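Local coordinates for protein P-granule scaffold (Caenorhabditis japonica, PDB 5W4A) that serves as a scaffold of germ (P) granules and is probably involved, through RNA binding and granule assembly, in mRNA repression, at residues Y17-L22 with D169-V174; A44-G49 with T176-L181; I63-G68 with D79-L84. All blocks are in the same frame, centred on the assembly; numbering follows the deposited sequence. Where two conformers were deposited one is given.

Interaction 1: residues Y17-L22 with D169-V174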
loop_
_atom_site.group_PDB
_atom_site.type_symbol
_atom_site.label_atom_id
_atom_site.label_comp_id
_atom_site.label_asym_id
_atom_site.label_seq_id
_atom_site.Cartn_x
_atom_site.Cartn_y
_atom_site.Cartn_z
ATOM N N TYR C 17 10.335 -5.717 10.767
ATOM C CA TYR C 17 9.655 -5.128 11.921
ATOM C C TYR C 17 9.280 -6.212 12.929
ATOM O O TYR C 17 9.602 -6.107 14.120
ATOM C CB TYR C 17 8.387 -4.332 11.506
ATOM C CG TYR C 17 7.665 -3.918 12.733
ATOM C CD1 TYR C 17 8.195 -2.941 13.578
ATOM C CD2 TYR C 17 6.511 -4.582 13.132
ATOM C CE1 TYR C 17 7.617 -2.642 14.785
ATOM C CE2 TYR C 17 5.910 -4.279 14.327
ATOM C CZ TYR C 17 6.464 -3.307 15.150
ATOM O OH TYR C 17 5.894 -2.981 16.346
ATOM N N PHE C 18 8.627 -7.278 12.456
ATOM C CA PHE C 18 7.968 -8.240 13.345
ATOM C C PHE C 18 8.914 -9.305 13.897
ATOM O O PHE C 18 8.586 -9.943 14.900
ATOM C CB PHE C 18 6.824 -8.942 12.601
ATOM C CG PHE C 18 5.624 -8.067 12.339
ATOM C CD1 PHE C 18 5.454 -7.435 11.111
ATOM C CD2 PHE C 18 4.650 -7.884 13.327
ATOM C CE1 PHE C 18 4.351 -6.634 10.879
ATOM C CE2 PHE C 18 3.542 -7.091 13.087
ATOM C CZ PHE C 18 3.398 -6.450 11.874
ATOM N N PHE C 19 10.077 -9.526 13.268
ATOM C CA PHE C 19 10.945 -10.669 13.592
ATOM C C PHE C 19 12.427 -10.290 13.753
ATOM O O PHE C 19 13.309 -10.964 13.218
ATOM C CB PHE C 19 10.794 -11.737 12.511
ATOM C CG PHE C 19 9.383 -12.277 12.376
ATOM C CD1 PHE C 19 8.872 -13.107 13.337
ATOM C CD2 PHE C 19 8.579 -11.905 11.297
ATOM C CE1 PHE C 19 7.557 -13.611 13.226
ATOM C CE2 PHE C 19 7.281 -12.391 11.183
ATOM C CZ PHE C 19 6.783 -13.245 12.164
ATOM N N PRO C 20 12.742 -9.251 14.515
ATOM C CA PRO C 20 14.179 -8.892 14.630
ATOM C C PRO C 20 15.076 -9.967 15.234
ATOM O O PRO C 20 16.205 -10.139 14.751
ATOM C CB PRO C 20 14.153 -7.638 15.509
ATOM C CG PRO C 20 12.859 -7.681 16.228
ATOM C CD PRO C 20 11.901 -8.309 15.285
ATOM N N ASN C 21 14.635 -10.699 16.271
ATOM C CA ASN C 21 15.534 -11.702 16.840
ATOM C C ASN C 21 15.682 -12.900 15.905
ATOM O O ASN C 21 16.734 -13.552 15.911
ATOM C CB ASN C 21 15.033 -12.132 18.225
ATOM C CG ASN C 21 16.077 -12.894 19.014
ATOM O OD1 ASN C 21 17.267 -12.543 19.002
ATOM N ND2 ASN C 21 15.635 -13.917 19.745
ATOM N N LEU C 22 14.669 -13.192 15.079
ATOM C CA LEU C 22 14.811 -14.257 14.085
ATOM C C LEU C 22 15.837 -13.867 13.031
ATOM O O LEU C 22 16.664 -14.691 12.612
ATOM C CB LEU C 22 13.458 -14.557 13.435
ATOM C CG LEU C 22 13.435 -15.595 12.309
ATOM C CD1 LEU C 22 13.800 -16.960 12.848
ATOM C CD2 LEU C 22 12.060 -15.663 11.659
ATOM N N ASP C 169 9.394 -7.589 2.945
ATOM C CA ASP C 169 9.193 -8.897 2.327
ATOM C C ASP C 169 9.578 -10.050 3.245
ATOM O O ASP C 169 8.904 -11.085 3.236
ATOM C CB ASP C 169 9.973 -8.959 1.006
ATOM C CG ASP C 169 9.696 -7.750 0.138
ATOM O OD1 ASP C 169 10.227 -6.653 0.469
ATOM O OD2 ASP C 169 8.906 -7.906 -0.825
ATOM N N PHE C 170 10.649 -9.907 4.040
ATOM C CA PHE C 170 11.000 -10.961 4.982
ATOM C C PHE C 170 9.839 -11.281 5.921
ATOM O O PHE C 170 9.526 -12.451 6.169
ATOM C CB PHE C 170 12.238 -10.544 5.789
ATOM C CG PHE C 170 12.603 -11.480 6.890
ATOM C CD1 PHE C 170 13.028 -12.779 6.584
ATOM C CD2 PHE C 170 12.536 -11.096 8.223
ATOM C CE1 PHE C 170 13.424 -13.641 7.589
ATOM C CE2 PHE C 170 12.945 -11.975 9.236
ATOM C CZ PHE C 170 13.368 -13.241 8.904
ATOM N N ASP C 171 9.208 -10.257 6.477
ATOM C CA ASP C 171 8.137 -10.494 7.435
ATOM C C ASP C 171 6.952 -11.154 6.741
ATOM O O ASP C 171 6.331 -12.073 7.311
ATOM C CB ASP C 171 7.705 -9.183 8.087
ATOM C CG ASP C 171 8.727 -8.609 9.039
ATOM O OD1 ASP C 171 9.745 -9.299 9.307
ATOM O OD2 ASP C 171 8.504 -7.460 9.515
ATOM N N ALA C 172 6.606 -10.681 5.537
ATOM C CA ALA C 172 5.509 -11.299 4.799
ATOM C C ALA C 172 5.803 -12.762 4.535
ATOM O O ALA C 172 4.915 -13.617 4.675
ATOM C CB ALA C 172 5.253 -10.544 3.490
ATOM N N TYR C 173 7.059 -13.072 4.204
ATOM C CA TYR C 173 7.474 -14.454 3.948
ATOM C C TYR C 173 7.378 -15.310 5.205
ATOM O O TYR C 173 6.867 -16.436 5.156
ATOM C CB TYR C 173 8.898 -14.475 3.383
ATOM C CG TYR C 173 9.314 -15.858 2.944
ATOM C CD1 TYR C 173 8.732 -16.428 1.813
ATOM C CD2 TYR C 173 10.213 -16.601 3.667
ATOM C CE1 TYR C 173 9.054 -17.689 1.401
ATOM C CE2 TYR C 173 10.582 -17.904 3.225
ATOM C CZ TYR C 173 9.977 -18.417 2.103
ATOM O OH TYR C 173 10.245 -19.694 1.627
ATOM N N VAL C 174 7.884 -14.805 6.334
ATOM C CA VAL C 174 7.798 -15.550 7.592
ATOM C C VAL C 174 6.347 -15.825 7.952
ATOM O O VAL C 174 5.985 -16.960 8.281
ATOM C CB VAL C 174 8.507 -14.801 8.730
ATOM C CG1 VAL C 174 8.324 -15.530 10.058
ATOM C CG2 VAL C 174 10.022 -14.626 8.454
#

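Interaction 2: residues A44-G49 with T176-L181. With EDO (1,2-ethanediol), chain T; EDO (1,2-ethanediol), chain Q.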
loop_
_atom_site.group_PDB
_atom_site.type_symbol
_atom_site.label_atom_id
_atom_site.label_comp_id
_atom_site.label_asym_id
_atom_site.label_seq_id
_atom_site.Cartn_x
_atom_site.Cartn_y
_atom_site.Cartn_z
ATOM N N ALA C 44 13.791 -20.868 13.162
ATOM C CA ALA C 44 14.687 -20.462 12.086
ATOM C C ALA C 44 14.870 -21.568 11.057
ATOM O O ALA C 44 14.865 -21.308 9.844
ATOM C CB ALA C 44 16.034 -20.028 12.648
ATOM N N ALA C 45 15.036 -22.814 11.507
ATOM C CA ALA C 45 15.278 -23.883 10.551
ATOM C C ALA C 45 14.104 -24.055 9.604
ATOM O O ALA C 45 14.294 -24.297 8.406
ATOM C CB ALA C 45 15.571 -25.193 11.290
ATOM N N TYR C 46 12.881 -23.958 10.124
ATOM C CA TYR C 46 11.704 -24.096 9.285
ATOM C C TYR C 46 11.564 -22.926 8.320
ATOM O O TYR C 46 11.308 -23.117 7.127
ATOM C CB TYR C 46 10.470 -24.206 10.162
ATOM C CG TYR C 46 9.202 -24.445 9.407
ATOM C CD1 TYR C 46 8.950 -25.686 8.860
ATOM C CD2 TYR C 46 8.243 -23.452 9.266
ATOM C CE1 TYR C 46 7.782 -25.947 8.186
ATOM C CE2 TYR C 46 7.067 -23.692 8.581
ATOM C CZ TYR C 46 6.839 -24.952 8.044
ATOM O OH TYR C 46 5.674 -25.249 7.358
ATOM N N VAL C 47 11.692 -21.695 8.824
ATOM C CA VAL C 47 11.523 -20.513 7.972
ATOM C C VAL C 47 12.486 -20.523 6.782
ATOM O O VAL C 47 12.107 -20.155 5.651
ATOM C CB VAL C 47 11.706 -19.239 8.814
ATOM C CG1 VAL C 47 11.931 -18.033 7.914
ATOM C CG2 VAL C 47 10.485 -19.027 9.697
ATOM N N PHE C 48 13.741 -20.901 7.018
ATOM C CA PHE C 48 14.804 -20.819 6.024
ATOM C C PHE C 48 14.927 -22.091 5.198
ATOM O O PHE C 48 15.864 -22.210 4.398
ATOM C CB PHE C 48 16.129 -20.448 6.712
ATOM C CG PHE C 48 16.205 -18.989 7.040
ATOM C CD1 PHE C 48 15.718 -18.489 8.242
ATOM C CD2 PHE C 48 16.696 -18.094 6.107
ATOM C CE1 PHE C 48 15.734 -17.117 8.490
ATOM C CE2 PHE C 48 16.685 -16.730 6.348
ATOM C CZ PHE C 48 16.236 -16.245 7.543
ATOM N N GLY C 49 14.021 -23.045 5.394
ATOM C CA GLY C 49 13.966 -24.226 4.552
ATOM C C GLY C 49 14.968 -25.294 4.896
ATOM O O GLY C 49 15.185 -26.202 4.080
ATOM N N THR C 176 3.779 -15.985 5.980
ATOM C CA THR C 176 3.249 -16.952 5.031
ATOM C C THR C 176 3.651 -18.368 5.419
ATOM O O THR C 176 2.816 -19.286 5.405
ATOM C CB THR C 176 3.732 -16.606 3.623
ATOM O OG1 THR C 176 3.104 -15.384 3.191
ATOM C CG2 THR C 176 3.410 -17.699 2.630
ATOM N N LYS C 177 4.918 -18.562 5.789
ATOM C CA LYS C 177 5.404 -19.888 6.176
ATOM C C LYS C 177 4.709 -20.380 7.442
ATOM O O LYS C 177 4.229 -21.526 7.492
ATOM C CB LYS C 177 6.930 -19.851 6.385
ATOM C CG LYS C 177 7.779 -19.693 5.120
ATOM C CD LYS C 177 7.861 -20.978 4.302
ATOM C CE LYS C 177 8.600 -22.070 5.059
ATOM N NZ LYS C 177 8.848 -23.271 4.214
ATOM N N ILE C 178 4.642 -19.533 8.489
ATOM C CA ILE C 178 4.159 -19.985 9.795
ATOM C C ILE C 178 2.650 -20.169 9.807
ATOM O O ILE C 178 2.137 -21.078 10.473
ATOM C CB ILE C 178 4.612 -19.003 10.891
ATOM C CG1 ILE C 178 6.136 -19.025 10.989
ATOM C CG2 ILE C 178 3.932 -19.308 12.231
ATOM C CD1 ILE C 178 6.705 -20.341 11.496
ATOM N N LEU C 179 1.914 -19.326 9.090
ATOM C CA LEU C 179 0.463 -19.397 9.065
ATOM C C LEU C 179 -0.072 -20.262 7.944
ATOM O O LEU C 179 -1.294 -20.357 7.805
ATOM C CB LEU C 179 -0.122 -17.994 8.948
ATOM C CG LEU C 179 0.233 -17.093 10.135
ATOM C CD1 LEU C 179 -0.312 -15.709 9.867
ATOM C CD2 LEU C 179 -0.263 -17.660 11.457
ATOM N N GLY C 180 0.794 -20.828 7.115
ATOM C CA GLY C 180 0.335 -21.712 6.052
ATOM C C GLY C 180 -0.482 -20.999 4.998
ATOM O O GLY C 180 -1.502 -21.526 4.541
ATOM N N LEU C 181 -0.064 -19.804 4.597
ATOM C CA LEU C 181 -0.855 -19.028 3.658
ATOM C C LEU C 181 -0.564 -19.348 2.197
ATOM O O LEU C 181 -1.252 -18.806 1.323
ATOM C CB LEU C 181 -0.640 -17.518 3.896
ATOM C CG LEU C 181 -0.892 -17.099 5.350
ATOM C CD1 LEU C 181 -0.599 -15.623 5.532
ATOM C CD2 LEU C 181 -2.302 -17.416 5.794
HETATM C C1 EDO T . 1.564 -24.203 8.931
HETATM O O1 EDO T . 0.578 -24.806 9.779
HETATM C C2 EDO T . 2.973 -24.265 9.541
HETATM O O2 EDO T . 3.006 -23.923 10.942
HETATM C C1 EDO Q . 0.024 -20.960 13.601
HETATM O O1 EDO Q . -0.304 -21.773 12.460
HETATM C C2 EDO Q . 0.724 -21.789 14.674
HETATM O O2 EDO Q . 2.098 -21.998 14.328
HETATM O O HOH W 1 10.577 -25.352 5.573
HETATM O O HOH W 2 3.887 -23.416 5.753
HETATM O O HOH W 3 11.563 -21.418 3.173
#

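Interaction 3: residues I63-G68 with D79-L84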
loop_
_atom_site.group_PDB
_atom_site.type_symbol
_atom_site.label_atom_id
_atom_site.label_comp_id
_atom_site.label_asym_id
_atom_site.label_seq_id
_atom_site.Cartn_x
_atom_site.Cartn_y
_atom_site.Cartn_z
ATOM N N ILE C 63 11.779 -17.224 20.613
ATOM C CA ILE C 63 12.508 -16.324 19.733
ATOM C C ILE C 63 11.965 -14.903 19.856
ATOM O O ILE C 63 12.724 -13.928 19.803
ATOM C CB ILE C 63 12.435 -16.842 18.281
ATOM C CG1 ILE C 63 13.435 -17.986 18.060
ATOM C CG2 ILE C 63 12.681 -15.717 17.250
ATOM C CD1 ILE C 63 14.925 -17.572 18.103
ATOM N N LEU C 64 10.645 -14.761 19.998
ATOM C CA LEU C 64 10.026 -13.438 20.090
ATOM C C LEU C 64 10.344 -12.749 21.410
ATOM O O LEU C 64 10.485 -11.518 21.459
ATOM C CB LEU C 64 8.513 -13.564 19.925
ATOM C CG LEU C 64 8.000 -13.919 18.528
ATOM C CD1 LEU C 64 6.504 -13.943 18.565
ATOM C CD2 LEU C 64 8.513 -12.929 17.457
ATOM N N PHE C 65 10.441 -13.510 22.494
ATOM C CA PHE C 65 10.624 -12.943 23.829
ATOM C C PHE C 65 11.832 -13.573 24.518
ATOM O O PHE C 65 11.684 -14.306 25.504
ATOM C CB PHE C 65 9.363 -13.145 24.672
ATOM C CG PHE C 65 8.123 -12.494 24.100
ATOM C CD1 PHE C 65 7.800 -11.179 24.409
ATOM C CD2 PHE C 65 7.264 -13.202 23.266
ATOM C CE1 PHE C 65 6.662 -10.587 23.894
ATOM C CE2 PHE C 65 6.123 -12.620 22.756
ATOM C CZ PHE C 65 5.815 -11.301 23.070
ATOM N N PRO C 66 13.041 -13.285 24.042
ATOM C CA PRO C 66 14.238 -13.815 24.711
ATOM C C PRO C 66 14.439 -13.195 26.089
ATOM O O PRO C 66 13.888 -12.145 26.420
ATOM C CB PRO C 66 15.370 -13.436 23.755
ATOM C CG PRO C 66 14.870 -12.255 23.012
ATOM C CD PRO C 66 13.390 -12.458 22.872
ATOM N N SER C 67 15.238 -13.871 26.913
ATOM C CA SER C 67 15.513 -13.338 28.243
ATOM C C SER C 67 16.150 -11.963 28.133
ATOM O O SER C 67 16.983 -11.708 27.254
ATOM C CB SER C 67 16.433 -14.273 29.028
ATOM O OG SER C 67 16.781 -13.691 30.278
ATOM N N GLY C 68 15.729 -11.062 29.022
ATOM C CA GLY C 68 16.232 -9.707 29.026
ATOM C C GLY C 68 15.580 -8.790 28.021
ATOM O O GLY C 68 16.061 -7.671 27.820
ATOM N N ASP C 79 2.869 -7.207 18.939
ATOM C CA ASP C 79 2.317 -7.019 17.598
ATOM C C ASP C 79 2.370 -8.327 16.823
ATOM O O ASP C 79 1.395 -8.720 16.181
ATOM C CB ASP C 79 3.077 -5.955 16.794
ATOM C CG ASP C 79 2.714 -4.523 17.126
ATOM O OD1 ASP C 79 1.774 -4.226 17.898
ATOM O OD2 ASP C 79 3.385 -3.633 16.556
ATOM N N THR C 80 3.513 -9.003 16.860
ATOM C CA THR C 80 3.655 -10.271 16.143
ATOM C C THR C 80 2.658 -11.303 16.665
ATOM O O THR C 80 2.031 -12.006 15.876
ATOM C CB THR C 80 5.091 -10.774 16.255
ATOM O OG1 THR C 80 5.933 -9.662 15.897
ATOM C CG2 THR C 80 5.343 -11.961 15.314
ATOM N N LEU C 81 2.472 -11.375 17.983
ATOM C CA LEU C 81 1.494 -12.307 18.541
ATOM C C LEU C 81 0.088 -12.028 17.996
ATOM O O LEU C 81 -0.651 -12.954 17.618
ATOM C CB LEU C 81 1.493 -12.226 20.061
ATOM C CG LEU C 81 2.733 -12.675 20.830
ATOM C CD1 LEU C 81 2.471 -12.462 22.318
ATOM C CD2 LEU C 81 3.104 -14.119 20.563
ATOM N N LEU C 82 -0.313 -10.760 17.934
ATOM C CA LEU C 82 -1.633 -10.445 17.393
ATOM C C LEU C 82 -1.759 -10.876 15.941
ATOM O O LEU C 82 -2.804 -11.384 15.524
ATOM C CB LEU C 82 -1.922 -8.957 17.499
ATOM C CG LEU C 82 -2.093 -8.419 18.913
ATOM C CD1 LEU C 82 -2.379 -6.937 18.858
ATOM C CD2 LEU C 82 -3.248 -9.162 19.608
ATOM N N ALA C 83 -0.725 -10.642 15.146
ATOM C CA ALA C 83 -0.777 -11.003 13.735
ATOM C C ALA C 83 -0.818 -12.513 13.556
ATOM O O ALA C 83 -1.333 -12.997 12.549
ATOM C CB ALA C 83 0.427 -10.410 13.006
ATOM N N LEU C 84 -0.268 -13.264 14.505
ATOM C CA LEU C 84 -0.208 -14.719 14.433
ATOM C C LEU C 84 -1.511 -15.401 14.826
ATOM O O LEU C 84 -1.623 -16.616 14.644
ATOM C CB LEU C 84 0.922 -15.251 15.328
ATOM C CG LEU C 84 2.343 -15.026 14.798
ATOM C CD1 LEU C 84 3.400 -15.400 15.852
ATOM C CD2 LEU C 84 2.602 -15.786 13.501
#

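Interaction 1: residues Y17-L22 with D169-V174
Phe19 and Val174 meet at the apolar centre of this contact, where the methyl CG1 of Val174 lies over one face of the Phe19 ring. It stands 3.5 Å from the ring centroid and 17° off the normal, which meets the definition of a CH-pi contact, slightly offset toward the rim. With CG1 anti to the backbone N of Val174, that methyl is carried onto the Phe19 face and CG2 is left to meet Leu22 tip to tip, 3.9 Å from CD2. That same Leu22 CD2 also touches CZ of Phe170, and CB of Phe19 lies 3.9 Å from CE2 of Phe170, approaching that ring obliquely. Phe43 of helix 42-47 touches Phe19 and Leu22, and Phe175 meets both Phe18 and Phe19 edge-to-face, so the apolar patch runs on into the helical core.

Toward the polar edge, OD1 of Asp171 sits in the plane of the Phe19 ring, 3.5 Å from CD2, with ring and carboxylate planes 76° apart. The other oxygen, OD2, accepts two backbone N-H groups. Tyr17 N reaches its syn lone pair at 2.8 Å, whereas Phe18 N comes from above the carboxylate plane at 2.9 Å, with a nearly straight N-H...O angle of 173°. OD1 has a partner as well, the hydroxyl of Thr16, which is also hydrogen-bonded to the backbone N of Phe19, the N-cap of helix 20-28.

Helix 169-179 thus holds the turn between strand 14-16 and helix 20-28 by one carboxylate and an adjoining aromatic-aliphatic patch. With both oxygens engaged by N-H or hydroxyl groups and the residue buried, the hydrogen bonds would probably stabilise the charged form of Asp171 and fix the rotation of its carboxylate.

Interaction 2: residues A44-G49 with T176-L181
Two helix C-termini, each finished by a Schellman motif with a glycine at positive phi (Gly49 and Gly180), come together here through a cation-pi pair between Tyr46 and Lys177. Helix 42-47 and helix 169-179 approach to 6.4 Å between CA of Val47 and CA of Lys177. The ammonium NZ of Lys177 stands over a face of the Tyr46 ring, 4.8 Å from its centroid and 16° off the normal, and CE lies over a face of the ring too. Bends at chi2 and chi3 (-75° and -65°) turn CD and then CE of the lysine, bringing CE over the ring; CE also packs 3.6 Å from the backbone O of Tyr46. The ring edge faces the other helix, with Lys177 O in the ring plane near CE2.

Apolar contacts lie beside the pair: CD1 of Ile178 touches CD2 of Tyr46 and, more loosely, CG2 of Val47. Pro55, from a loop, touches both Tyr46 and Ile178, joining the two helices on that flank.

Water extends the polar part. One molecule bridges Tyr46 O and Lys177 NZ, accepting from the ammonium, while a second donates to Val47 O and receives a weak bond from the same NZ. The positive charge therefore lies close to carbonyls of the last turn of helix 42-47, where the helix dipole would probably favour it. A third water joins the hydroxyl of Tyr46 to Lys177 O. The carbonyl of Ile178 accepts from two ethanediol molecules, probably left from crystallisation, of which one places its O2 3.0 Å from Ile178 O.

Interaction 3: residues I63-G68 with D79-L84
Leu81 meets Phe65 tip to tip, its CD1 methyl 3.6 Å from CZ of the ring. CD1 comes in obliquely, while CG of Leu81, set there by a chi1 of -66° that puts it anti to the carbonyl carbon, lies in the plane of the ring at its edge, 3.9 Å from CE2. Its second methyl, CD2, reaches CD1 of Leu64 at 3.9 Å, the two leucine side chains sliding past each other in opposite directions. Leu64, in the conformer described, spreads both methyls over helix 71-84: CD2 lies 3.9 Å from CG2 of Thr80, and CD1 is within 4.4 Å of CD1 of Leu84. No hydrogen bond links the two segments.

The second shell supplies polar positioning. Thr80 turns its CG2 toward Leu64 while its OG1 is hydrogen-bonded to the carbonyl of Phe18, and the carbonyl of Leu64 is bonded to Ser77 OG, one turn before Leu81. Arg95 makes a cation-pi contact with Phe65, and Glu91 and Phe92 of helix 89-100 touch Leu81, so Leu81, on helix 71-84, packs between helix 89-100 and the end of helix 57-64.

An alanine in place of Leu81 would probably open a gap beside the Phe65 tip and CD1 of Leu64, leaving the ring freer to shift. The contact joins the end of helix 57-64, with the residue that follows it, to helix 71-84 across the connection between them. Across the two segments the attraction is apolar packing and burial; with two conformers of Leu64 deposited, its share of that packing is probably not rigidly fixed.

How the interactions relate
From the N terminus, residues 17-22 come first and pair only much later with 169-174, so interaction 1 closes a long, largely helical loop. Residues 44-49 lie within that loop, but their partner, 176-181, lies beyond its end: interactions 1 and 2 therefore cross, both using helix 169-179. Interaction 3 is a short local closure, 63-68 with 79-84, contained within both larger loops. The three are in direct touch. Val174 CG2 packs 3.9 Å from Val47 CG1, linking interactions 1 and 2, and Tyr17 OH probably bonds to Asp79 OD2, linking interactions 1 and 3. Ile178 and Leu179 pack on Leu84, joining interactions 2 and 3 and completing the tie of helices 20-28, 42-47 and 71-84 to helix 169-179.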